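Local coordinates for maltose/maltodextrin-binding protein (Thermus thermophilus, PDB 2GH9) that binds maltotriose in a deep cleft and probably serves as the periplasmic receptor of a maltodextrin uptake system, at residues A112-L117 with K327-G332; G148-I153 with E211-G216; P156-G161 with I230-W235. All blocks are in the same frame, centred on the assembly; numbering follows the deposited sequence.

Contact 1: A112-L117 with K327-G332; sequences AESVAL and KVFPLG. With GLC (alpha-D-glucopyranose), chain B.
Phe329 lies with its ring against the backbone from Ala112 to Ser114. The outer ring atoms CE1, CE2 and CZ do the touching. Phe329 CE2 meets CB of Ala112 at 3.9 Å, and Phe329 CE1 approaches the carbonyl carbon C of Glu113 at 3.7 Å. Ser114 OG comes in at the ring edge, in the plane of the ring, 3.6 Å from Phe329 CE1. Phe329 CG is anti to the carbonyl carbon, beside the backbone N (chi1 -69°). Val328 takes the next part of the chain. Val328 CG1 touches OG of Ser114 at 3.5 Å, and Val328 CG2 meets CB of Ala116 at 4.2 Å. The protein has the two-lobed fold of periplasmic binding proteins. Residues 112-117 join strand 104-113 of one sheet to strand 116-120 of the other, consistent with a crossover between the lobes. Phe329, which opens the 3-10 segment 329-331, and Val328 before it pack on this crossover. Ser114 OG sits between the backbone N and the carbonyl carbon (chi1 82°). Ser114 OG donates to Val115 O at 2.9 Å, from above that carbonyl plane. Leu266 and Phe325 also pack on Ser114. The CB of Glu113 points away from 327-332. Glu113 OE2 accepts a hydrogen bond from O2 of the chain B glucose at 2.7 Å. Gln269 also hydrogen-bonds OE2, and Arg305 makes a salt bridge with OE1.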
loop_
_atom_site.group_PDB
_atom_site.type_symbol
_atom_site.label_atom_id
_atom_site.label_comp_id
_atom_site.label_asym_id
_atom_site.label_seq_id
_atom_site.Cartn_x
_atom_site.Cartn_y
_atom_site.Cartn_z
ATOM N N ALA A 112 -6.000 3.388 6.163
ATOM C CA ALA A 112 -6.301 2.625 4.968
ATOM C C ALA A 112 -5.775 3.386 3.768
ATOM O O ALA A 112 -5.693 4.618 3.781
ATOM C CB ALA A 112 -7.799 2.382 4.851
ATOM N N GLU A 113 -5.405 2.646 2.729
ATOM C CA GLU A 113 -4.782 3.236 1.565
ATOM C C GLU A 113 -4.979 2.345 0.357
ATOM O O GLU A 113 -5.192 1.154 0.479
ATOM C CB GLU A 113 -3.288 3.382 1.814
ATOM C CG GLU A 113 -2.587 2.045 2.104
ATOM C CD GLU A 113 -1.190 2.207 2.625
ATOM O OE1 GLU A 113 -0.865 3.334 3.006
ATOM O OE2 GLU A 113 -0.401 1.218 2.630
ATOM N N SER A 114 -4.849 2.948 -0.815
ATOM C CA SER A 114 -4.796 2.205 -2.064
ATOM C C SER A 114 -4.149 3.105 -3.082
ATOM O O SER A 114 -4.097 4.321 -2.897
ATOM C CB SER A 114 -6.213 1.809 -2.530
ATOM O OG SER A 114 -6.853 2.876 -3.210
ATOM N N VAL A 115 -3.665 2.529 -4.177
ATOM C CA VAL A 115 -3.316 3.356 -5.320
ATOM C C VAL A 115 -4.570 3.873 -6.013
ATOM O O VAL A 115 -5.685 3.350 -5.859
ATOM C CB VAL A 115 -2.370 2.626 -6.355
ATOM C CG1 VAL A 115 -1.040 2.290 -5.685
ATOM C CG2 VAL A 115 -3.053 1.386 -6.987
ATOM N N ALA A 116 -4.363 4.950 -6.758
ATOM C CA ALA A 116 -5.403 5.600 -7.536
ATOM C C ALA A 116 -4.744 6.488 -8.609
ATOM O O ALA A 116 -3.535 6.735 -8.589
ATOM C CB ALA A 116 -6.283 6.459 -6.651
ATOM N N LEU A 117 -5.574 6.975 -9.517
ATOM C CA LEU A 117 -5.165 7.939 -10.503
ATOM C C LEU A 117 -5.135 9.303 -9.811
ATOM O O LEU A 117 -6.179 9.872 -9.475
ATOM C CB LEU A 117 -6.124 7.939 -11.701
ATOM C CG LEU A 117 -5.777 8.998 -12.757
ATOM C CD1 LEU A 117 -4.462 8.617 -13.418
ATOM C CD2 LEU A 117 -6.896 9.150 -13.755
ATOM N N LYS A 327 -14.389 6.807 -3.095
ATOM C CA LYS A 327 -14.929 6.372 -4.356
ATOM C C LYS A 327 -14.030 5.312 -4.998
ATOM O O LYS A 327 -14.430 4.663 -5.956
ATOM C CB LYS A 327 -15.129 7.588 -5.270
ATOM C CG LYS A 327 -16.281 8.541 -4.789
ATOM C CD LYS A 327 -17.661 7.888 -5.025
ATOM C CE LYS A 327 -18.806 8.448 -4.106
ATOM N NZ LYS A 327 -18.815 7.886 -2.713
ATOM N N VAL A 328 -12.823 5.145 -4.459
ATOM C CA VAL A 328 -11.858 4.177 -4.968
ATOM C C VAL A 328 -11.878 2.900 -4.133
ATOM O O VAL A 328 -11.866 1.801 -4.689
ATOM C CB VAL A 328 -10.416 4.779 -5.032
ATOM C CG1 VAL A 328 -9.393 3.700 -5.398
ATOM C CG2 VAL A 328 -10.351 5.941 -5.999
ATOM N N PHE A 329 -11.935 3.019 -2.802
ATOM C CA PHE A 329 -11.854 1.818 -1.955
ATOM C C PHE A 329 -12.869 0.727 -2.258
ATOM O O PHE A 329 -12.528 -0.444 -2.219
ATOM C CB PHE A 329 -11.920 2.153 -0.452
ATOM C CG PHE A 329 -10.699 2.883 0.087
ATOM C CD1 PHE A 329 -9.516 3.000 -0.647
ATOM C CD2 PHE A 329 -10.743 3.434 1.358
ATOM C CE1 PHE A 329 -8.423 3.668 -0.123
ATOM C CE2 PHE A 329 -9.663 4.111 1.882
ATOM C CZ PHE A 329 -8.488 4.213 1.149
ATOM N N PRO A 330 -14.124 1.094 -2.546
ATOM C CA PRO A 330 -15.101 0.042 -2.868
ATOM C C PRO A 330 -14.823 -0.762 -4.134
ATOM O O PRO A 330 -15.407 -1.833 -4.306
ATOM C CB PRO A 330 -16.410 0.818 -3.025
ATOM C CG PRO A 330 -16.201 2.057 -2.236
ATOM C CD PRO A 330 -14.759 2.420 -2.527
ATOM N N LEU A 331 -13.952 -0.256 -5.003
ATOM C CA LEU A 331 -13.550 -1.000 -6.203
ATOM C C LEU A 331 -12.525 -2.112 -5.920
ATOM O O LEU A 331 -12.359 -3.037 -6.719
ATOM C CB LEU A 331 -12.975 -0.039 -7.224
ATOM C CG LEU A 331 -13.807 1.180 -7.586
ATOM C CD1 LEU A 331 -13.018 2.040 -8.553
ATOM C CD2 LEU A 331 -15.204 0.806 -8.129
ATOM N N GLY A 332 -11.872 -2.031 -4.759
ATOM C CA GLY A 332 -10.700 -2.832 -4.459
ATOM C C GLY A 332 -10.952 -4.102 -3.660
ATOM O O GLY A 332 -12.091 -4.434 -3.352
HETATM C C1 GLC B . 3.295 1.471 -0.589
HETATM C C2 GLC B . 2.251 0.711 0.207
HETATM C C3 GLC B . 2.757 -0.724 0.476
HETATM C C4 GLC B . 3.214 -1.440 -0.785
HETATM C C5 GLC B . 4.190 -0.562 -1.565
HETATM C C6 GLC B . 4.535 -1.196 -2.918
HETATM O O2 GLC B . 2.026 1.365 1.459
HETATM O O3 GLC B . 1.758 -1.476 1.130
HETATM O O4 GLC B . 3.838 -2.693 -0.438
HETATM O O5 GLC B . 3.629 0.753 -1.783
HETATM O O6 GLC B . 5.825 -0.795 -3.387
#

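Contact 2: G148-I153 with E211-G216; sequences GFLYNI and EGVDYG
Val213 points at the chain from Leu150 to Ile153, just ahead of a helix N-terminus. Asp214 is the N-cap of helix 215-224, and its OD1 accepts from the backbone N of Val217. The other partner, 148-153, carries a weakly bonded strand at the edge of a four-stranded sheet in one lobe. The tight part of the contact is around Val213 and Asn152. Val213 CG1 is anti to the backbone N (chi1 -170°) and reaches Tyr151 O at 3.6 Å. Val213 CG1 also meets CD2 of Leu150 at 4.2 Å, the two side chains crossing at about a right angle. Ile153 CG2 closes in on Val213 O at 3.6 Å. Ile153 also packs on Ile199 and Val209. Asn152 is the centre of an inverse gamma turn. Its amide lies close beside the first turn of the helix, with Asn152 CG 3.4 Å from Tyr215 N. The amide and the Tyr215 ring cross with their planes 73° apart, and Asn152 ND2 lies at the ring edge. Asn152 ND2 is also 3.6 Å from CB of Tyr215. The Tyr215 hydroxyl is hydrogen-bonded to Asn232, and a glucose touches the same side chain.

The solvent side is looser. Asp214 is exposed there and touches the other segment only lightly, its CB 4.2 Å from Asn152 OD1. A water helps to join the two segments. This water donates to Val213 O at 2.7 Å and to OD1 of Asn152 at 3.1 Å.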
loop_
_atom_site.group_PDB
_atom_site.type_symbol
_atom_site.label_atom_id
_atom_site.label_comp_id
_atom_site.label_asym_id
_atom_site.label_seq_id
_atom_site.Cartn_x
_atom_site.Cartn_y
_atom_site.Cartn_z
ATOM N N GLY A 148 2.845 12.545 -19.633
ATOM C CA GLY A 148 1.394 12.464 -19.407
ATOM C C GLY A 148 1.037 11.460 -18.312
ATOM O O GLY A 148 0.116 11.700 -17.535
ATOM N N PHE A 149 1.752 10.331 -18.290
ATOM C CA PHE A 149 1.526 9.268 -17.321
ATOM C C PHE A 149 2.765 8.440 -16.998
ATOM O O PHE A 149 3.442 7.905 -17.884
ATOM C CB PHE A 149 0.406 8.335 -17.780
ATOM C CG PHE A 149 0.203 7.166 -16.874
ATOM C CD1 PHE A 149 -0.283 7.353 -15.577
ATOM C CD2 PHE A 149 0.494 5.877 -17.294
ATOM C CE1 PHE A 149 -0.451 6.283 -14.740
ATOM C CE2 PHE A 149 0.305 4.799 -16.447
ATOM C CZ PHE A 149 -0.162 5.009 -15.175
ATOM N N LEU A 150 3.041 8.316 -15.697
ATOM C CA LEU A 150 4.134 7.530 -15.209
ATOM C C LEU A 150 3.696 6.815 -13.934
ATOM O O LEU A 150 2.830 7.301 -13.216
ATOM C CB LEU A 150 5.359 8.405 -14.925
ATOM C CG LEU A 150 6.101 9.046 -16.119
ATOM C CD1 LEU A 150 7.310 9.879 -15.599
ATOM C CD2 LEU A 150 6.541 7.953 -17.097
ATOM N N TYR A 151 4.304 5.665 -13.683
ATOM C CA TYR A 151 4.087 4.918 -12.433
ATOM C C TYR A 151 5.169 3.854 -12.253
ATOM O O TYR A 151 5.926 3.561 -13.187
ATOM C CB TYR A 151 2.661 4.301 -12.380
ATOM C CG TYR A 151 2.487 2.963 -13.074
ATOM C CD1 TYR A 151 2.595 2.860 -14.456
ATOM C CD2 TYR A 151 2.172 1.806 -12.354
ATOM C CE1 TYR A 151 2.445 1.657 -15.098
ATOM C CE2 TYR A 151 2.016 0.575 -12.997
ATOM C CZ TYR A 151 2.152 0.523 -14.385
ATOM O OH TYR A 151 2.000 -0.636 -15.078
ATOM N N ASN A 152 5.223 3.276 -11.056
ATOM C CA ASN A 152 6.158 2.198 -10.746
ATOM C C ASN A 152 5.782 0.902 -11.470
ATOM O O ASN A 152 5.271 -0.035 -10.882
ATOM C CB ASN A 152 6.243 2.005 -9.220
ATOM C CG ASN A 152 7.410 1.162 -8.795
ATOM O OD1 ASN A 152 8.235 0.728 -9.615
ATOM N ND2 ASN A 152 7.501 0.923 -7.478
ATOM N N ILE A 153 6.106 0.858 -12.765
ATOM C CA ILE A 153 5.638 -0.177 -13.675
ATOM C C ILE A 153 6.068 -1.603 -13.344
ATOM O O ILE A 153 5.358 -2.561 -13.648
ATOM C CB ILE A 153 6.026 0.221 -15.156
ATOM C CG1 ILE A 153 5.428 -0.729 -16.189
ATOM C CG2 ILE A 153 7.537 0.333 -15.331
ATOM C CD1 ILE A 153 5.377 -0.106 -17.588
ATOM N N GLU A 211 11.673 2.776 -20.245
ATOM C CA GLU A 211 12.650 2.093 -19.420
ATOM C C GLU A 211 13.128 2.988 -18.258
ATOM O O GLU A 211 13.146 4.226 -18.341
ATOM C CB GLU A 211 13.822 1.637 -20.308
ATOM C CG GLU A 211 15.070 1.212 -19.561
ATOM C CD GLU A 211 14.895 -0.054 -18.749
ATOM O OE1 GLU A 211 14.264 -1.005 -19.259
ATOM O OE2 GLU A 211 15.437 -0.110 -17.612
ATOM N N GLY A 212 13.457 2.346 -17.145
ATOM C CA GLY A 212 14.037 3.038 -16.007
ATOM C C GLY A 212 13.050 3.588 -14.999
ATOM O O GLY A 212 13.447 3.977 -13.904
ATOM N N VAL A 213 11.761 3.614 -15.334
ATOM C CA VAL A 213 10.793 4.285 -14.460
ATOM C C VAL A 213 10.415 3.408 -13.258
ATOM O O VAL A 213 9.696 2.410 -13.384
ATOM C CB VAL A 213 9.542 4.751 -15.220
ATOM C CG1 VAL A 213 8.682 5.655 -14.327
ATOM C CG2 VAL A 213 9.954 5.507 -16.487
ATOM N N ASP A 214 10.909 3.815 -12.091
ATOM C CA ASP A 214 10.601 3.160 -10.835
ATOM C C ASP A 214 9.823 4.132 -9.940
ATOM O O ASP A 214 9.447 5.220 -10.370
ATOM C CB ASP A 214 11.891 2.641 -10.170
ATOM C CG ASP A 214 12.904 3.721 -9.902
ATOM O OD1 ASP A 214 12.593 4.926 -10.048
ATOM O OD2 ASP A 214 14.057 3.348 -9.563
ATOM N N TYR A 215 9.574 3.750 -8.695
ATOM C CA TYR A 215 8.815 4.607 -7.797
ATOM C C TYR A 215 9.340 6.042 -7.790
ATOM O O TYR A 215 8.577 6.978 -7.950
ATOM C CB TYR A 215 8.803 4.059 -6.355
ATOM C CG TYR A 215 7.850 4.867 -5.536
ATOM C CD1 TYR A 215 6.488 4.575 -5.530
ATOM C CD2 TYR A 215 8.280 6.005 -4.874
ATOM C CE1 TYR A 215 5.590 5.383 -4.822
ATOM C CE2 TYR A 215 7.408 6.798 -4.175
ATOM C CZ TYR A 215 6.061 6.484 -4.152
ATOM O OH TYR A 215 5.217 7.302 -3.464
ATOM N N GLY A 216 10.648 6.211 -7.594
ATOM C CA GLY A 216 11.228 7.540 -7.415
ATOM C C GLY A 216 11.174 8.445 -8.632
ATOM O O GLY A 216 10.989 9.663 -8.514
HETATM O O HOH W 1 9.563 -0.029 -12.309
#

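Contact 3: P156-G161 with I230-W235; sequences PYFNFG and ILNGPW. With GLC (alpha-D-glucopyranose), chain B; GLC (alpha-D-glucopyranose), chain C; GLC (alpha-D-glucopyranose), chain D.
Tyr157 CG is anti to its backbone N (chi1 175°), while Trp235 CG lies between its backbone N and carbonyl carbon (chi1 54°). From these starts the two side chains reach toward each other, tip to tip. Tyr157 CE2 meets CH2 of Trp235 at 3.8 Å, with CH2 at the edge of the tyrosine ring. Phe158 lies beside them. Leu231 O sits in the plane of the Phe158 ring, 3.4 Å from Phe158 CE1. Asn232 OD1 is also at this edge, and its amide is turned 37° from the ring. Phe158 CZ approaches CZ2 of Trp235 at 4.1 Å. Leu231 CD2 packs on Phe158 O at 3.5 Å. Asn232 OD1 also receives weak hydrogen bonds from Gly233 N and from NE1 of Trp235. Asn232 ND2 is taken by the hydroxyls of Tyr215 and Tyr240.

The contact joins the first turns of helix 156-166 to the end of strand 227-232 and lines the sugar pocket. The chain B glucose lies over one face of Tyr157, its C4 above the ring centre at 3.8 Å. Trp235 has C1 of that glucose and C4 of the chain D glucose over one face. Gly233 CA backs the opposite face of Trp235 at 3.4 Å. The chain C glucose rests on Tyr157 CB through O5. Aromatic faces thus meet the apolar CH surfaces of the sugar, as in other maltodextrin-binding proteins, while polar residues such as Asp65, Asp155 and Arg305 hydrogen-bond the sugar.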
loop_
_atom_site.group_PDB
_atom_site.type_symbol
_atom_site.label_atom_id
_atom_site.label_comp_id
_atom_site.label_asym_id
_atom_site.label_seq_id
_atom_site.Cartn_x
_atom_site.Cartn_y
_atom_site.Cartn_z
ATOM N N PRO A 156 4.590 -5.264 -8.449
ATOM C CA PRO A 156 3.382 -6.130 -8.505
ATOM C C PRO A 156 2.119 -5.582 -7.780
ATOM O O PRO A 156 0.989 -5.648 -8.313
ATOM C CB PRO A 156 3.859 -7.448 -7.867
ATOM C CG PRO A 156 5.066 -7.116 -7.104
ATOM C CD PRO A 156 5.691 -5.888 -7.689
ATOM N N TYR A 157 2.319 -5.039 -6.584
ATOM C CA TYR A 157 1.267 -4.256 -5.882
ATOM C C TYR A 157 0.633 -3.139 -6.742
ATOM O O TYR A 157 -0.584 -3.034 -6.835
ATOM C CB TYR A 157 1.868 -3.655 -4.609
ATOM C CG TYR A 157 0.974 -2.724 -3.818
ATOM C CD1 TYR A 157 0.168 -3.214 -2.824
ATOM C CD2 TYR A 157 0.991 -1.342 -4.048
ATOM C CE1 TYR A 157 -0.624 -2.384 -2.069
ATOM C CE2 TYR A 157 0.195 -0.498 -3.325
ATOM C CZ TYR A 157 -0.617 -1.026 -2.309
ATOM O OH TYR A 157 -1.434 -0.225 -1.542
ATOM N N PHE A 158 1.447 -2.304 -7.377
ATOM C CA PHE A 158 0.910 -1.194 -8.196
ATOM C C PHE A 158 0.078 -1.690 -9.385
ATOM O O PHE A 158 -0.921 -1.070 -9.779
ATOM C CB PHE A 158 2.062 -0.312 -8.690
ATOM C CG PHE A 158 2.523 0.694 -7.690
ATOM C CD1 PHE A 158 2.175 2.029 -7.831
ATOM C CD2 PHE A 158 3.300 0.319 -6.618
ATOM C CE1 PHE A 158 2.601 2.956 -6.918
ATOM C CE2 PHE A 158 3.712 1.249 -5.692
ATOM C CZ PHE A 158 3.382 2.571 -5.857
ATOM N N ASN A 159 0.487 -2.833 -9.929
ATOM C CA ASN A 159 -0.165 -3.456 -11.080
ATOM C C ASN A 159 -1.344 -4.374 -10.776
ATOM O O ASN A 159 -2.045 -4.770 -11.704
ATOM C CB ASN A 159 0.869 -4.246 -11.891
ATOM C CG ASN A 159 1.734 -3.355 -12.718
ATOM O OD1 ASN A 159 1.242 -2.688 -13.619
ATOM N ND2 ASN A 159 3.012 -3.295 -12.395
ATOM N N PHE A 160 -1.574 -4.722 -9.504
ATOM C CA PHE A 160 -2.662 -5.631 -9.182
ATOM C C PHE A 160 -3.997 -5.211 -9.805
ATOM O O PHE A 160 -4.735 -6.058 -10.291
ATOM C CB PHE A 160 -2.841 -5.873 -7.679
ATOM C CG PHE A 160 -4.086 -6.657 -7.371
ATOM C CD1 PHE A 160 -4.171 -8.000 -7.722
ATOM C CD2 PHE A 160 -5.199 -6.043 -6.809
ATOM C CE1 PHE A 160 -5.319 -8.720 -7.471
ATOM C CE2 PHE A 160 -6.361 -6.766 -6.581
ATOM C CZ PHE A 160 -6.416 -8.107 -6.915
ATOM N N GLY A 161 -4.306 -3.913 -9.819
ATOM C CA GLY A 161 -5.573 -3.445 -10.362
ATOM C C GLY A 161 -5.841 -3.871 -11.791
ATOM O O GLY A 161 -6.980 -4.142 -12.164
ATOM N N ILE A 230 -0.249 10.246 -12.308
ATOM C CA ILE A 230 0.492 9.154 -11.701
ATOM C C ILE A 230 -0.487 8.135 -11.101
ATOM O O ILE A 230 -1.564 8.483 -10.677
ATOM C CB ILE A 230 1.465 9.688 -10.603
ATOM C CG1 ILE A 230 2.518 8.643 -10.234
ATOM C CG2 ILE A 230 0.681 10.211 -9.382
ATOM C CD1 ILE A 230 3.560 9.139 -9.178
ATOM N N LEU A 231 -0.092 6.881 -11.093
ATOM C CA LEU A 231 -0.764 5.850 -10.335
ATOM C C LEU A 231 0.041 5.736 -9.033
ATOM O O LEU A 231 1.173 5.245 -9.029
ATOM C CB LEU A 231 -0.774 4.533 -11.108
ATOM C CG LEU A 231 -1.516 3.360 -10.466
ATOM C CD1 LEU A 231 -3.023 3.638 -10.236
ATOM C CD2 LEU A 231 -1.325 2.092 -11.279
ATOM N N ASN A 232 -0.537 6.236 -7.942
ATOM C CA ASN A 232 0.108 6.208 -6.626
ATOM C C ASN A 232 -0.956 6.314 -5.510
ATOM O O ASN A 232 -2.123 6.551 -5.780
ATOM C CB ASN A 232 1.115 7.362 -6.526
ATOM C CG ASN A 232 2.234 7.090 -5.534
ATOM O OD1 ASN A 232 2.320 6.005 -4.940
ATOM N ND2 ASN A 232 3.134 8.065 -5.385
ATOM N N GLY A 233 -0.520 6.148 -4.267
ATOM C CA GLY A 233 -1.400 6.137 -3.128
ATOM C C GLY A 233 -1.196 7.288 -2.162
ATOM O O GLY A 233 -0.291 8.122 -2.337
ATOM N N PRO A 234 -2.033 7.322 -1.118
ATOM C CA PRO A 234 -2.125 8.492 -0.239
ATOM C C PRO A 234 -0.861 8.760 0.597
ATOM O O PRO A 234 -0.690 9.865 1.099
ATOM C CB PRO A 234 -3.345 8.170 0.644
ATOM C CG PRO A 234 -3.474 6.711 0.600
ATOM C CD PRO A 234 -2.995 6.275 -0.736
ATOM N N TRP A 235 -0.002 7.755 0.730
ATOM C CA TRP A 235 1.316 7.918 1.337
ATOM C C TRP A 235 2.184 8.976 0.675
ATOM O O TRP A 235 3.172 9.411 1.279
ATOM C CB TRP A 235 2.103 6.587 1.333
ATOM C CG TRP A 235 2.211 5.986 -0.014
ATOM C CD1 TRP A 235 3.119 6.288 -0.996
ATOM C CD2 TRP A 235 1.345 4.995 -0.553
ATOM N NE1 TRP A 235 2.857 5.529 -2.126
ATOM C CE2 TRP A 235 1.773 4.730 -1.872
ATOM C CE3 TRP A 235 0.236 4.299 -0.047
ATOM C CZ2 TRP A 235 1.155 3.773 -2.676
ATOM C CZ3 TRP A 235 -0.370 3.349 -0.846
ATOM C CH2 TRP A 235 0.087 3.108 -2.155
HETATM C C1 GLC B . 3.295 1.471 -0.589
HETATM C C2 GLC B . 2.251 0.711 0.207
HETATM C C3 GLC B . 2.757 -0.724 0.476
HETATM C C4 GLC B . 3.214 -1.440 -0.785
HETATM C C5 GLC B . 4.190 -0.562 -1.565
HETATM C C6 GLC B . 4.535 -1.196 -2.918
HETATM O O2 GLC B . 2.026 1.365 1.459
HETATM O O3 GLC B . 1.758 -1.476 1.130
HETATM O O4 GLC B . 3.838 -2.693 -0.438
HETATM O O5 GLC B . 3.629 0.753 -1.783
HETATM O O6 GLC B . 5.825 -0.795 -3.387
HETATM C C1 GLC C . 3.102 -3.831 -0.873
HETATM C C2 GLC C . 3.154 -4.819 0.277
HETATM C C3 GLC C . 4.576 -5.313 0.488
HETATM C C4 GLC C . 5.118 -5.858 -0.827
HETATM C C5 GLC C . 5.010 -4.838 -1.970
HETATM C C6 GLC C . 5.427 -5.402 -3.337
HETATM O O2 GLC C . 2.656 -4.210 1.484
HETATM O O3 GLC C . 4.593 -6.329 1.486
HETATM O O4 GLC C . 6.476 -6.238 -0.613
HETATM O O5 GLC C . 3.655 -4.392 -2.082
HETATM O O6 GLC C . 5.746 -4.315 -4.214
HETATM C C1 GLC D . 6.992 4.698 1.423
HETATM C C2 GLC D . 5.557 4.781 1.940
HETATM C C3 GLC D . 4.885 3.429 1.799
HETATM C C4 GLC D . 4.936 2.983 0.330
HETATM C C5 GLC D . 6.385 2.916 -0.180
HETATM C C6 GLC D . 6.437 2.643 -1.696
HETATM O O1 GLC D . 7.745 3.886 2.321
HETATM O O2 GLC D . 5.530 5.250 3.306
HETATM O O3 GLC D . 3.530 3.455 2.276
HETATM O O4 GLC D . 4.454 1.653 0.241
HETATM O O5 GLC D . 7.039 4.152 0.098
HETATM O O6 GLC D . 7.789 2.638 -2.191
#

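Overall arrangement
From the N terminus the chain first reaches 112-117, where strand 104-113 of one sheet passes to strand 116-120 of the other. It then runs through 148-153 and 156-161 before returning at 211-216, which closes contact 2, and at 230-235, which closes contact 3. Contacts 2 and 3 therefore cross, and both fall within the long loop that contact 1 closes at 327-332. Ala116 N bonds Asn232 O, linking contacts 1 and 3 through neighbouring strands, and both contacts touch the chain B glucose. Asn159 links contact 3 to Tyr151 and Ile153 of contact 2. Together they tie the probable interlobe crossover, the four-stranded sheet and its helices to the pocket.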